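Local atomic coordinates of phosphatidylinositol-specific phospholipase C (Listeria monocytogenes, PDB entry 2PLC), a protein that is a bacterial member of the phosphatidylinositol-specific phospholipase C family, built around a TIM-type barrel of strands and helices. Residues A18-G23 with R250-L255; P22-T27 with R59-R64; L212-I217 with I254-F259. All blocks are in the same frame, centred on the assembly; numbering follows the deposited sequence.

Contact 1: residues A18-G23 with R250-L255; sequences ALSIPG and RGLGIL
Ile21 N donates to Gly253 O at 2.8 Å, and Ile21 O accepts from Leu255 N at the same length. The ladder continues at both ends. Gly23 N reaches Leu255 O at 2.9 Å, and Gly253 N gives a more bent bond to Leu19 O. Two CA-H groups add weaker contacts, Ser20 CA to Gly253 O and Ile254 CA to Ile21 O.

One side chain joins the polar network. Ser20 OG accepts a nearly straight hydrogen bond from Leu252 N, 3.0 Å long with 169° at the hydrogen. The hydroxyl sits beside its own backbone N and anti to the carbonyl carbon (chi1 -64°), which turns it to the chain just before strand 253-257. It is also hydrogen-bonded to Asn271 OD1 in the C-terminal tail. This buried hydroxyl therefore has two hydrogen-bond partners. CB and CG of Leu252 lie against the same oxygen.

Gly251 has a positive phi and no side chain, and its CA comes within 3.4 Å of Ala18 O. A water bridges the start of the pair, giving a bond to Ala18 O and taking a weak one from Gly251 N.

Apolar packing divides between the two faces of the sheet. Ile21 and Ile254 lie side by side and point the same way. Ile254 CG1 is 4.1 Å from Ile21 CB and equally far from Ile21 CD1. Pro22 and Leu255 are on the other face, with Ser20. Helix 262-269 covers Pro22 and Leu255, and helix 226-246 packs on Leu252 and Leu255. The arrangement is a parallel strand pair of a TIM barrel, in which the first strand, 20-24, meets the last, 253-257.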
ATOM      1  N   ALA A  18     -12.666   5.064   6.448  1.00 24.32           N
ATOM      2  CA  ALA A  18     -13.308   6.328   6.116  1.00 24.93           C
ATOM      3  C   ALA A  18     -12.342   7.322   5.468  1.00 26.10           C
ATOM      4  O   ALA A  18     -12.684   8.493   5.283  1.00 23.95           O
ATOM      5  CB  ALA A  18     -13.906   6.938   7.368  1.00 30.66           C
ATOM      6  N   LEU A  19     -11.156   6.852   5.087  1.00 22.64           N
ATOM      7  CA  LEU A  19     -10.145   7.730   4.492  1.00 22.64           C
ATOM      8  C   LEU A  19      -9.838   7.503   3.017  1.00 20.94           C
ATOM      9  O   LEU A  19     -10.156   6.458   2.446  1.00 21.62           O
ATOM     10  CB  LEU A  19      -8.825   7.603   5.261  1.00 16.12           C
ATOM     11  CG  LEU A  19      -8.764   7.931   6.750  1.00 19.94           C
ATOM     12  CD1 LEU A  19      -7.391   7.566   7.288  1.00 23.94           C
ATOM     13  CD2 LEU A  19      -9.049   9.395   6.968  1.00 25.48           C
ATOM     14  N   SER A  20      -9.211   8.512   2.420  1.00 18.29           N
ATOM     15  CA  SER A  20      -8.746   8.476   1.038  1.00 22.87           C
ATOM     16  C   SER A  20      -7.226   8.428   1.220  1.00 24.08           C
ATOM     17  O   SER A  20      -6.607   9.393   1.676  1.00 17.75           O
ATOM     18  CB  SER A  20      -9.158   9.740   0.290  1.00 21.70           C
ATOM     19  OG  SER A  20     -10.567   9.819   0.205  1.00 26.58           O
ATOM     20  N   ILE A  21      -6.631   7.285   0.906  1.00 20.77           N
ATOM     21  CA  ILE A  21      -5.197   7.106   1.103  1.00 20.53           C
ATOM     22  C   ILE A  21      -4.406   6.866  -0.176  1.00 16.40           C
ATOM     23  O   ILE A  21      -4.794   6.040  -0.997  1.00 13.87           O
ATOM     24  CB  ILE A  21      -4.956   5.910   2.050  1.00 23.09           C
ATOM     25  CG1 ILE A  21      -5.752   6.108   3.346  1.00 19.18           C
ATOM     26  CG2 ILE A  21      -3.471   5.741   2.337  1.00 16.80           C
ATOM     27  CD1 ILE A  21      -5.827   4.878   4.218  1.00 19.01           C
ATOM     28  N   PRO A  22      -3.297   7.611  -0.367  1.00 16.86           N
ATOM     29  CA  PRO A  22      -2.428   7.478  -1.547  1.00 12.78           C
ATOM     30  C   PRO A  22      -1.485   6.304  -1.283  1.00 15.01           C
ATOM     31  O   PRO A  22      -0.935   6.185  -0.183  1.00 17.99           O
ATOM     32  CB  PRO A  22      -1.621   8.785  -1.547  1.00 10.76           C
ATOM     33  CG  PRO A  22      -2.299   9.674  -0.525  1.00 17.80           C
ATOM     34  CD  PRO A  22      -2.835   8.716   0.487  1.00 13.69           C
ATOM     35  N   GLY A  23      -1.296   5.446  -2.279  1.00 11.69           N
ATOM     36  CA  GLY A  23      -0.404   4.309  -2.114  1.00 11.86           C
ATOM     37  C   GLY A  23       0.392   4.072  -3.376  1.00  8.34           C
ATOM     38  O   GLY A  23       0.091   4.656  -4.413  1.00 13.52           O
ATOM     39  N   ARG A 250     -16.131  12.057   0.449  1.00 32.46           N
ATOM     40  CA  ARG A 250     -14.869  11.599   1.035  1.00 32.17           C
ATOM     41  C   ARG A 250     -14.791  10.079   1.202  1.00 33.67           C
ATOM     42  O   ARG A 250     -15.736   9.353   0.883  1.00 36.97           O
ATOM     43  CB  ARG A 250     -14.660  12.233   2.414  1.00 33.91           C
ATOM     44  CG  ARG A 250     -14.431  13.728   2.437  1.00 42.33           C
ATOM     45  CD  ARG A 250     -15.723  14.506   2.417  1.00 51.59           C
ATOM     46  NE  ARG A 250     -15.612  15.739   3.192  1.00 64.99           N
ATOM     47  CZ  ARG A 250     -15.392  16.945   2.674  1.00 72.07           C
ATOM     48  NH1 ARG A 250     -15.256  17.104   1.364  1.00 73.66           N
ATOM     49  NH2 ARG A 250     -15.307  17.998   3.474  1.00 79.64           N
ATOM     50  N   GLY A 251     -13.654   9.617   1.727  1.00 32.29           N
ATOM     51  CA  GLY A 251     -13.440   8.197   1.982  1.00 33.57           C
ATOM     52  C   GLY A 251     -13.420   7.289   0.771  1.00 26.95           C
ATOM     53  O   GLY A 251     -14.088   6.259   0.752  1.00 32.47           O
ATOM     54  N   LEU A 252     -12.583   7.635  -0.201  1.00 27.79           N
ATOM     55  CA  LEU A 252     -12.470   6.881  -1.442  1.00 19.04           C
ATOM     56  C   LEU A 252     -11.620   5.617  -1.343  1.00 16.59           C
ATOM     57  O   LEU A 252     -11.478   4.885  -2.319  1.00 20.55           O
ATOM     58  CB  LEU A 252     -11.925   7.792  -2.539  1.00 20.69           C
ATOM     59  CG  LEU A 252     -12.650   9.128  -2.727  1.00 16.42           C
ATOM     60  CD1 LEU A 252     -11.986   9.913  -3.839  1.00 25.16           C
ATOM     61  CD2 LEU A 252     -14.124   8.905  -3.028  1.00 13.19           C
ATOM     62  N   GLY A 253     -11.062   5.356  -0.167  1.00 19.94           N
ATOM     63  CA  GLY A 253     -10.237   4.173   0.008  1.00 17.23           C
ATOM     64  C   GLY A 253      -8.793   4.410  -0.392  1.00 17.10           C
ATOM     65  O   GLY A 253      -8.345   5.550  -0.504  1.00 19.22           O
ATOM     66  N   ILE A 254      -8.074   3.320  -0.630  1.00 16.81           N
ATOM     67  CA  ILE A 254      -6.665   3.372  -1.006  1.00 14.30           C
ATOM     68  C   ILE A 254      -6.463   3.358  -2.519  1.00 11.01           C
ATOM     69  O   ILE A 254      -6.804   2.386  -3.197  1.00 12.40           O
ATOM     70  CB  ILE A 254      -5.896   2.198  -0.378  1.00 12.01           C
ATOM     71  CG1 ILE A 254      -6.177   2.149   1.126  1.00 10.64           C
ATOM     72  CG2 ILE A 254      -4.399   2.364  -0.623  1.00 12.45           C
ATOM     73  CD1 ILE A 254      -5.733   0.886   1.792  1.00 14.55           C
ATOM     74  N   LEU A 255      -5.928   4.459  -3.037  1.00  7.91           N
ATOM     75  CA  LEU A 255      -5.657   4.619  -4.464  1.00 11.42           C
ATOM     76  C   LEU A 255      -4.184   4.284  -4.684  1.00 14.48           C
ATOM     77  O   LEU A 255      -3.292   5.064  -4.336  1.00 16.38           O
ATOM     78  CB  LEU A 255      -5.996   6.050  -4.906  1.00 11.87           C
ATOM     79  CG  LEU A 255      -7.472   6.436  -4.671  1.00 18.25           C
ATOM     80  CD1 LEU A 255      -7.744   7.872  -5.082  1.00 12.59           C
ATOM     81  CD2 LEU A 255      -8.388   5.486  -5.436  1.00 17.13           C
TER
HETATM   82  O   HOH W   1     -12.175  11.047   3.961  1.00 48.37           O

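Contact 2: residues P22-T27 with R59-R64; sequences PGTHDT and RYIDIR
The His25 ring lies alongside the Asp62 carboxylate, their planes 48° apart, with CD2 of the histidine 3.6 Å from Asp62 OD2. In this TIM-barrel fold His25 follows the end of strand 20-24, and Asp62 lies in the middle of strand 60-65. Arg64 grips the carboxylate side-on: NE meets Asp62 OD1 at 2.7 Å and NH2 meets Asp62 OD2 at 2.9 Å. Both bonds come from the syn side. A third donor, Asp26 N, approaches Asp62 OD2 from above the carboxylate plane, at 3.1 Å. A water joins His25 NE2 to Arg64 NH2 at the edges of both groups, while His25 ND1 is hydrogen-bonded to Asp258 OD1. Asp26 OD1 stands over one guanidinium face, too far for a salt bridge; no N-H points at it. A second water links this oxygen to Asp62 O.

Further back, Gly23 CA packs at the edge of the Tyr60 ring. Arg59 N donates to Pro22 O at 3.0 Å, and Thr24 N to Tyr60 O at 3.2 Å. Where the chain turns away, Thr27 OG1 gives its proton to Thr24 OG1 and accepts from Asp62 N in a nearly straight 2.7 Å bond.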
ATOM      1  N   PRO A  22      -3.297   7.611  -0.367  1.00 16.86           N
ATOM      2  CA  PRO A  22      -2.428   7.478  -1.547  1.00 12.78           C
ATOM      3  C   PRO A  22      -1.485   6.304  -1.283  1.00 15.01           C
ATOM      4  O   PRO A  22      -0.935   6.185  -0.183  1.00 17.99           O
ATOM      5  CB  PRO A  22      -1.621   8.785  -1.547  1.00 10.76           C
ATOM      6  CG  PRO A  22      -2.299   9.674  -0.525  1.00 17.80           C
ATOM      7  CD  PRO A  22      -2.835   8.716   0.487  1.00 13.69           C
ATOM      8  N   GLY A  23      -1.296   5.446  -2.279  1.00 11.69           N
ATOM      9  CA  GLY A  23      -0.404   4.309  -2.114  1.00 11.86           C
ATOM     10  C   GLY A  23       0.392   4.072  -3.376  1.00  8.34           C
ATOM     11  O   GLY A  23       0.091   4.656  -4.413  1.00 13.52           O
ATOM     12  N   THR A  24       1.413   3.227  -3.295  1.00  9.53           N
ATOM     13  CA  THR A  24       2.237   2.916  -4.456  1.00  7.63           C
ATOM     14  C   THR A  24       2.226   1.415  -4.751  1.00 13.47           C
ATOM     15  O   THR A  24       2.198   0.584  -3.835  1.00  7.61           O
ATOM     16  CB  THR A  24       3.694   3.350  -4.247  1.00 14.27           C
ATOM     17  OG1 THR A  24       4.145   2.880  -2.971  1.00 16.66           O
ATOM     18  CG2 THR A  24       3.832   4.856  -4.319  1.00 10.90           C
ATOM     19  N   HIS A  25       2.206   1.081  -6.038  1.00 12.75           N
ATOM     20  CA  HIS A  25       2.222  -0.307  -6.480  1.00 10.27           C
ATOM     21  C   HIS A  25       3.686  -0.677  -6.686  1.00 15.55           C
ATOM     22  O   HIS A  25       4.443   0.102  -7.269  1.00 13.44           O
ATOM     23  CB  HIS A  25       1.441  -0.453  -7.790  1.00 10.98           C
ATOM     24  CG  HIS A  25       1.686  -1.743  -8.506  1.00 16.62           C
ATOM     25  ND1 HIS A  25       2.277  -1.801  -9.750  1.00 20.92           N
ATOM     26  CD2 HIS A  25       1.422  -3.023  -8.156  1.00 17.82           C
ATOM     27  CE1 HIS A  25       2.364  -3.060 -10.136  1.00 21.05           C
ATOM     28  NE2 HIS A  25       1.852  -3.822  -9.187  1.00 18.53           N
ATOM     29  N   ASP A  26       4.085  -1.841  -6.173  1.00 16.79           N
ATOM     30  CA  ASP A  26       5.463  -2.323  -6.283  1.00 15.23           C
ATOM     31  C   ASP A  26       6.437  -1.217  -5.865  1.00 12.80           C
ATOM     32  O   ASP A  26       7.342  -0.819  -6.605  1.00 15.86           O
ATOM     33  CB  ASP A  26       5.745  -2.789  -7.709  1.00 17.65           C
ATOM     34  CG  ASP A  26       6.756  -3.909  -7.769  1.00 22.65           C
ATOM     35  OD1 ASP A  26       7.423  -4.218  -6.754  1.00 24.21           O
ATOM     36  OD2 ASP A  26       6.868  -4.488  -8.859  1.00 25.52           O
ATOM     37  N   THR A  27       6.204  -0.735  -4.654  1.00 15.32           N
ATOM     38  CA  THR A  27       6.952   0.329  -4.014  1.00 14.69           C
ATOM     39  C   THR A  27       8.462   0.394  -4.253  1.00 14.93           C
ATOM     40  O   THR A  27       8.996   1.469  -4.530  1.00 12.36           O
ATOM     41  CB  THR A  27       6.699   0.272  -2.500  1.00 17.67           C
ATOM     42  OG1 THR A  27       5.282   0.299  -2.255  1.00 16.18           O
ATOM     43  CG2 THR A  27       7.380   1.447  -1.790  1.00 14.46           C
ATOM     44  N   ARG A  59       1.021   6.447   2.112  1.00 14.51           N
ATOM     45  CA  ARG A  59       0.806   5.758   3.382  1.00 13.97           C
ATOM     46  C   ARG A  59       0.496   4.286   3.204  1.00 13.03           C
ATOM     47  O   ARG A  59       0.190   3.580   4.162  1.00 16.15           O
ATOM     48  CB  ARG A  59      -0.297   6.434   4.198  1.00 16.77           C
ATOM     49  CG  ARG A  59       0.082   7.797   4.749  1.00 17.80           C
ATOM     50  CD  ARG A  59       1.242   7.730   5.726  1.00 11.69           C
ATOM     51  NE  ARG A  59       1.636   9.068   6.152  1.00 20.12           N
ATOM     52  CZ  ARG A  59       2.550   9.816   5.542  1.00 25.31           C
ATOM     53  NH1 ARG A  59       3.185   9.354   4.471  1.00 23.64           N
ATOM     54  NH2 ARG A  59       2.807  11.045   5.981  1.00 19.41           N
ATOM     55  N   TYR A  60       0.527   3.838   1.958  1.00 16.42           N
ATOM     56  CA  TYR A  60       0.296   2.439   1.655  1.00 13.58           C
ATOM     57  C   TYR A  60       1.465   2.003   0.797  1.00 16.86           C
ATOM     58  O   TYR A  60       1.773   2.652  -0.207  1.00 15.37           O
ATOM     59  CB  TYR A  60      -1.009   2.245   0.876  1.00 14.61           C
ATOM     60  CG  TYR A  60      -1.137   0.865   0.266  1.00  7.91           C
ATOM     61  CD1 TYR A  60      -1.663  -0.194   0.994  1.00 11.79           C
ATOM     62  CD2 TYR A  60      -0.684   0.613  -1.029  1.00 20.11           C
ATOM     63  CE1 TYR A  60      -1.734  -1.474   0.456  1.00  8.53           C
ATOM     64  CE2 TYR A  60      -0.749  -0.660  -1.579  1.00 11.40           C
ATOM     65  CZ  TYR A  60      -1.276  -1.697  -0.828  1.00 15.06           C
ATOM     66  OH  TYR A  60      -1.341  -2.957  -1.367  1.00 13.80           O
ATOM     67  N   ILE A  61       2.138   0.934   1.205  1.00 15.30           N
ATOM     68  CA  ILE A  61       3.264   0.429   0.428  1.00 15.40           C
ATOM     69  C   ILE A  61       3.062  -1.034   0.083  1.00 10.79           C
ATOM     70  O   ILE A  61       2.364  -1.762   0.782  1.00 10.21           O
ATOM     71  CB  ILE A  61       4.622   0.668   1.125  1.00 16.70           C
ATOM     72  CG1 ILE A  61       4.657   0.002   2.497  1.00 17.71           C
ATOM     73  CG2 ILE A  61       4.873   2.160   1.258  1.00 19.15           C
ATOM     74  CD1 ILE A  61       5.966   0.216   3.237  1.00 18.75           C
ATOM     75  N   ASP A  62       3.658  -1.440  -1.028  1.00  7.98           N
ATOM     76  CA  ASP A  62       3.531  -2.791  -1.548  1.00  5.36           C
ATOM     77  C   ASP A  62       4.943  -3.379  -1.646  1.00 12.08           C
ATOM     78  O   ASP A  62       5.701  -3.058  -2.562  1.00 20.40           O
ATOM     79  CB  ASP A  62       2.859  -2.671  -2.916  1.00 10.81           C
ATOM     80  CG  ASP A  62       2.718  -3.981  -3.634  1.00 15.98           C
ATOM     81  OD1 ASP A  62       3.046  -5.047  -3.066  1.00 20.16           O
ATOM     82  OD2 ASP A  62       2.261  -3.931  -4.798  1.00 14.48           O
ATOM     83  N   ILE A  63       5.283  -4.237  -0.689  1.00 17.09           N
ATOM     84  CA  ILE A  63       6.605  -4.852  -0.610  1.00 16.45           C
ATOM     85  C   ILE A  63       6.601  -6.330  -0.987  1.00 16.77           C
ATOM     86  O   ILE A  63       5.867  -7.126  -0.406  1.00 16.79           O
ATOM     87  CB  ILE A  63       7.180  -4.691   0.816  1.00 15.94           C
ATOM     88  CG1 ILE A  63       7.102  -3.223   1.259  1.00 13.42           C
ATOM     89  CG2 ILE A  63       8.625  -5.190   0.879  1.00 18.59           C
ATOM     90  CD1 ILE A  63       7.922  -2.271   0.423  1.00 20.73           C
ATOM     91  N   ARG A  64       7.436  -6.691  -1.957  1.00 16.66           N
ATOM     92  CA  ARG A  64       7.530  -8.076  -2.422  1.00 19.60           C
ATOM     93  C   ARG A  64       8.899  -8.625  -2.023  1.00 24.39           C
ATOM     94  O   ARG A  64       9.927  -8.031  -2.358  1.00 23.88           O
ATOM     95  CB  ARG A  64       7.394  -8.133  -3.943  1.00 20.24           C
ATOM     96  CG  ARG A  64       6.422  -7.132  -4.554  1.00 29.33           C
ATOM     97  CD  ARG A  64       4.981  -7.536  -4.357  1.00 28.14           C
ATOM     98  NE  ARG A  64       4.064  -6.631  -5.054  1.00 28.02           N
ATOM     99  CZ  ARG A  64       3.616  -6.818  -6.293  1.00 32.50           C
ATOM    100  NH1 ARG A  64       4.003  -7.879  -6.989  1.00 33.95           N
ATOM    101  NH2 ARG A  64       2.752  -5.966  -6.826  1.00 25.00           N
TER
HETATM  102  O   HOH W   2       1.567  -6.600  -9.759  1.00 21.75           O
HETATM  103  O   HOH W   3       8.194  -3.576  -4.015  1.00 26.47           O

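Contact 3: residues L212-I217 with I254-F259; sequences LFLNHI and ILIMDF
Ile256 lies alongside His216, pointing the same way, and its tip also meets Leu214. Its CB lies 3.8 Å from Asn215 O and nearly as close to His216 CD2. CG2 touches the same ring carbon. CG1 stands beside the backbone N, anti to the carbonyl carbon (chi1 -45°), and skirts Asn215 O. The extended chi2 of 171° then carries CD1 over one face of the imidazole. This is a CH-pi contact: CD1 is 3.8 Å from the centroid of the His216 ring, 18° off the ring normal. It sits somewhat toward the rim, with His216 NE2 the nearest ring atom. Ile256 CD1 also meets Leu214 CD1 at 3.7 Å. Leu214 CD1 also touches Ile254 CD1, at 3.6 Å, so one leucine methyl bridges two isoleucine tips. The imidazole is held in turn by a hydrogen bond from ND1 to Gln183 O.

On the other face of the sheet, Asn215 and Leu255 point the same way. Leu255 CD2 rests 3.7 Å from Asn215 ND2, and that amide nitrogen is hydrogen-bonded to Ile198 O. Further on, Ile217 CG1 packs against Met257 CG at 3.6 Å.

Four backbone hydrogen bonds join the two parallel strands. Ile254 N donates to Phe213 O, Asn215 N to Ile254 O, and Ile256 N to Asn215 O. The last, from Ile217 N to Ile256 O, is 2.7 Å long.

The two strands and helix 226-246 form a beta-alpha-beta unit. Helix 191-207 covers Phe213, Asn215 and Ile217. Ile217 also meets Leu233 and Val237 of helix 226-246. Leu214, Ile254 and Ile256 face the barrel interior and meet Tyr60 of strand 60-65, while strand 180-183 flanks strand 212-216 on its other edge.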
ATOM      1  N   LEU A 212     -12.065  -2.161   3.725  1.00 20.62           N
ATOM      2  CA  LEU A 212     -10.900  -1.514   3.133  1.00 21.62           C
ATOM      3  C   LEU A 212     -10.912  -1.758   1.633  1.00 20.74           C
ATOM      4  O   LEU A 212     -11.032  -2.900   1.191  1.00 23.87           O
ATOM      5  CB  LEU A 212      -9.601  -2.069   3.720  1.00 29.21           C
ATOM      6  CG  LEU A 212      -9.030  -1.394   4.963  1.00 24.63           C
ATOM      7  CD1 LEU A 212      -7.763  -2.112   5.379  1.00 28.19           C
ATOM      8  CD2 LEU A 212      -8.737   0.069   4.673  1.00 27.47           C
ATOM      9  N   PHE A 213     -10.833  -0.679   0.860  1.00 16.21           N
ATOM     10  CA  PHE A 213     -10.821  -0.773  -0.595  1.00 20.48           C
ATOM     11  C   PHE A 213      -9.425  -0.505  -1.153  1.00 22.78           C
ATOM     12  O   PHE A 213      -8.858   0.569  -0.934  1.00 23.62           O
ATOM     13  CB  PHE A 213     -11.808   0.220  -1.209  1.00 18.74           C
ATOM     14  CG  PHE A 213     -13.248  -0.211  -1.116  1.00 23.07           C
ATOM     15  CD1 PHE A 213     -13.930  -0.152   0.095  1.00 23.12           C
ATOM     16  CD2 PHE A 213     -13.925  -0.658  -2.245  1.00 23.03           C
ATOM     17  CE1 PHE A 213     -15.269  -0.535   0.178  1.00 24.88           C
ATOM     18  CE2 PHE A 213     -15.261  -1.042  -2.172  1.00 23.85           C
ATOM     19  CZ  PHE A 213     -15.933  -0.981  -0.959  1.00 25.66           C
ATOM     20  N   LEU A 214      -8.855  -1.512  -1.814  1.00 16.23           N
ATOM     21  CA  LEU A 214      -7.539  -1.393  -2.434  1.00 12.29           C
ATOM     22  C   LEU A 214      -7.819  -1.196  -3.923  1.00 11.70           C
ATOM     23  O   LEU A 214      -8.099  -2.145  -4.647  1.00 17.36           O
ATOM     24  CB  LEU A 214      -6.705  -2.659  -2.195  1.00 15.55           C
ATOM     25  CG  LEU A 214      -6.126  -2.981  -0.807  1.00 21.74           C
ATOM     26  CD1 LEU A 214      -5.130  -1.929  -0.411  1.00 28.44           C
ATOM     27  CD2 LEU A 214      -7.207  -3.098   0.250  1.00 21.02           C
ATOM     28  N   ASN A 215      -7.773   0.055  -4.359  1.00 17.34           N
ATOM     29  CA  ASN A 215      -8.062   0.425  -5.740  1.00 14.84           C
ATOM     30  C   ASN A 215      -6.790   0.641  -6.581  1.00 13.47           C
ATOM     31  O   ASN A 215      -6.182   1.708  -6.534  1.00 17.20           O
ATOM     32  CB  ASN A 215      -8.909   1.705  -5.708  1.00 15.23           C
ATOM     33  CG  ASN A 215      -9.709   1.929  -6.974  1.00 19.88           C
ATOM     34  OD1 ASN A 215      -9.578   1.202  -7.961  1.00 26.97           O
ATOM     35  ND2 ASN A 215     -10.558   2.947  -6.946  1.00 19.65           N
ATOM     36  N   HIS A 216      -6.402  -0.367  -7.360  1.00 11.66           N
ATOM     37  CA  HIS A 216      -5.213  -0.269  -8.205  1.00 12.78           C
ATOM     38  C   HIS A 216      -5.385   0.543  -9.480  1.00 12.31           C
ATOM     39  O   HIS A 216      -6.188   0.200 -10.348  1.00 16.30           O
ATOM     40  CB  HIS A 216      -4.702  -1.660  -8.583  1.00  5.13           C
ATOM     41  CG  HIS A 216      -4.057  -2.391  -7.449  1.00 16.29           C
ATOM     42  ND1 HIS A 216      -4.770  -3.179  -6.572  1.00 15.12           N
ATOM     43  CD2 HIS A 216      -2.770  -2.428  -7.029  1.00 14.77           C
ATOM     44  CE1 HIS A 216      -3.949  -3.669  -5.660  1.00 20.05           C
ATOM     45  NE2 HIS A 216      -2.730  -3.228  -5.914  1.00 15.34           N
ATOM     46  N   ILE A 217      -4.622   1.623  -9.586  1.00 13.46           N
ATOM     47  CA  ILE A 217      -4.634   2.465 -10.774  1.00 14.97           C
ATOM     48  C   ILE A 217      -3.644   1.824 -11.775  1.00 21.70           C
ATOM     49  O   ILE A 217      -3.775   1.976 -12.992  1.00 12.72           O
ATOM     50  CB  ILE A 217      -4.137   3.899 -10.446  1.00 17.98           C
ATOM     51  CG1 ILE A 217      -4.861   4.463  -9.221  1.00  7.75           C
ATOM     52  CG2 ILE A 217      -4.291   4.809 -11.649  1.00  6.27           C
ATOM     53  CD1 ILE A 217      -6.317   4.692  -9.410  1.00 17.22           C
ATOM     54  N   ILE A 254      -8.074   3.320  -0.630  1.00 16.81           N
ATOM     55  CA  ILE A 254      -6.665   3.372  -1.006  1.00 14.30           C
ATOM     56  C   ILE A 254      -6.463   3.358  -2.519  1.00 11.01           C
ATOM     57  O   ILE A 254      -6.804   2.386  -3.197  1.00 12.40           O
ATOM     58  CB  ILE A 254      -5.896   2.198  -0.378  1.00 12.01           C
ATOM     59  CG1 ILE A 254      -6.177   2.149   1.126  1.00 10.64           C
ATOM     60  CG2 ILE A 254      -4.399   2.364  -0.623  1.00 12.45           C
ATOM     61  CD1 ILE A 254      -5.733   0.886   1.792  1.00 14.55           C
ATOM     62  N   LEU A 255      -5.928   4.459  -3.037  1.00  7.91           N
ATOM     63  CA  LEU A 255      -5.657   4.619  -4.464  1.00 11.42           C
ATOM     64  C   LEU A 255      -4.184   4.284  -4.684  1.00 14.48           C
ATOM     65  O   LEU A 255      -3.292   5.064  -4.336  1.00 16.38           O
ATOM     66  CB  LEU A 255      -5.996   6.050  -4.906  1.00 11.87           C
ATOM     67  CG  LEU A 255      -7.472   6.436  -4.671  1.00 18.25           C
ATOM     68  CD1 LEU A 255      -7.744   7.872  -5.082  1.00 12.59           C
ATOM     69  CD2 LEU A 255      -8.388   5.486  -5.436  1.00 17.13           C
ATOM     70  N   ILE A 256      -3.954   3.100  -5.248  1.00 13.23           N
ATOM     71  CA  ILE A 256      -2.624   2.547  -5.483  1.00 11.37           C
ATOM     72  C   ILE A 256      -2.092   2.836  -6.890  1.00 15.79           C
ATOM     73  O   ILE A 256      -2.601   2.304  -7.879  1.00 19.68           O
ATOM     74  CB  ILE A 256      -2.661   1.029  -5.187  1.00 10.60           C
ATOM     75  CG1 ILE A 256      -3.424   0.791  -3.872  1.00  6.58           C
ATOM     76  CG2 ILE A 256      -1.265   0.481  -5.053  1.00  7.99           C
ATOM     77  CD1 ILE A 256      -3.713  -0.642  -3.580  1.00 10.86           C
ATOM     78  N   MET A 257      -1.006   3.606  -6.957  1.00 15.99           N
ATOM     79  CA  MET A 257      -0.440   4.036  -8.231  1.00 13.71           C
ATOM     80  C   MET A 257       1.014   3.704  -8.567  1.00 19.99           C
ATOM     81  O   MET A 257       1.830   3.361  -7.701  1.00 16.71           O
ATOM     82  CB  MET A 257      -0.571   5.563  -8.328  1.00 15.35           C
ATOM     83  CG  MET A 257      -1.936   6.119  -7.981  1.00 14.08           C
ATOM     84  SD  MET A 257      -1.891   7.872  -7.630  1.00 22.55           S
ATOM     85  CE  MET A 257      -1.418   7.849  -5.890  1.00 21.64           C
ATOM     86  N   ASP A 258       1.305   3.830  -9.860  1.00 14.54           N
ATOM     87  CA  ASP A 258       2.641   3.675 -10.423  1.00 14.78           C
ATOM     88  C   ASP A 258       2.982   5.121 -10.767  1.00 17.46           C
ATOM     89  O   ASP A 258       2.095   5.883 -11.164  1.00 18.61           O
ATOM     90  CB  ASP A 258       2.620   2.897 -11.738  1.00 12.58           C
ATOM     91  CG  ASP A 258       2.519   1.407 -11.545  1.00 16.86           C
ATOM     92  OD1 ASP A 258       2.896   0.901 -10.466  1.00 18.97           O
ATOM     93  OD2 ASP A 258       2.078   0.737 -12.502  1.00 17.89           O
ATOM     94  N   PHE A 259       4.241   5.506 -10.569  1.00 20.58           N
ATOM     95  CA  PHE A 259       4.723   6.853 -10.877  1.00 18.18           C
ATOM     96  C   PHE A 259       3.821   8.014 -10.428  1.00 18.86           C
ATOM     97  O   PHE A 259       3.477   8.886 -11.227  1.00 18.45           O
ATOM     98  CB  PHE A 259       4.991   6.979 -12.385  1.00 16.22           C
ATOM     99  CG  PHE A 259       6.007   6.009 -12.908  1.00 14.21           C
ATOM    100  CD1 PHE A 259       7.362   6.237 -12.721  1.00 13.82           C
ATOM    101  CD2 PHE A 259       5.610   4.887 -13.623  1.00  9.50           C
ATOM    102  CE1 PHE A 259       8.310   5.362 -13.243  1.00 16.37           C
ATOM    103  CE2 PHE A 259       6.544   4.009 -14.146  1.00 10.87           C
ATOM    104  CZ  PHE A 259       7.900   4.244 -13.959  1.00 14.04           C
TER

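All three contacts are buried, and contact 2 lies nearest the centre of the chain. Contacts 1 and 3 share strand 253-257, which runs between strands 20-24 and 212-216. Both are regular parallel pairings, with isoleucines on the inner face. Contacts 1 and 2 share Pro22 and Gly23, but contact 2 is much less regular and depends on charged and hydroxyl side chains. Tyr60 brings the three together inside the barrel: its CE1 is 3.5 Å from Leu214 CD1, and its CG packs on Ile254 CG2. Contacts 2 and 3 also meet near the strand ends, through a probable hydrogen bond between His25 N and Met257 O.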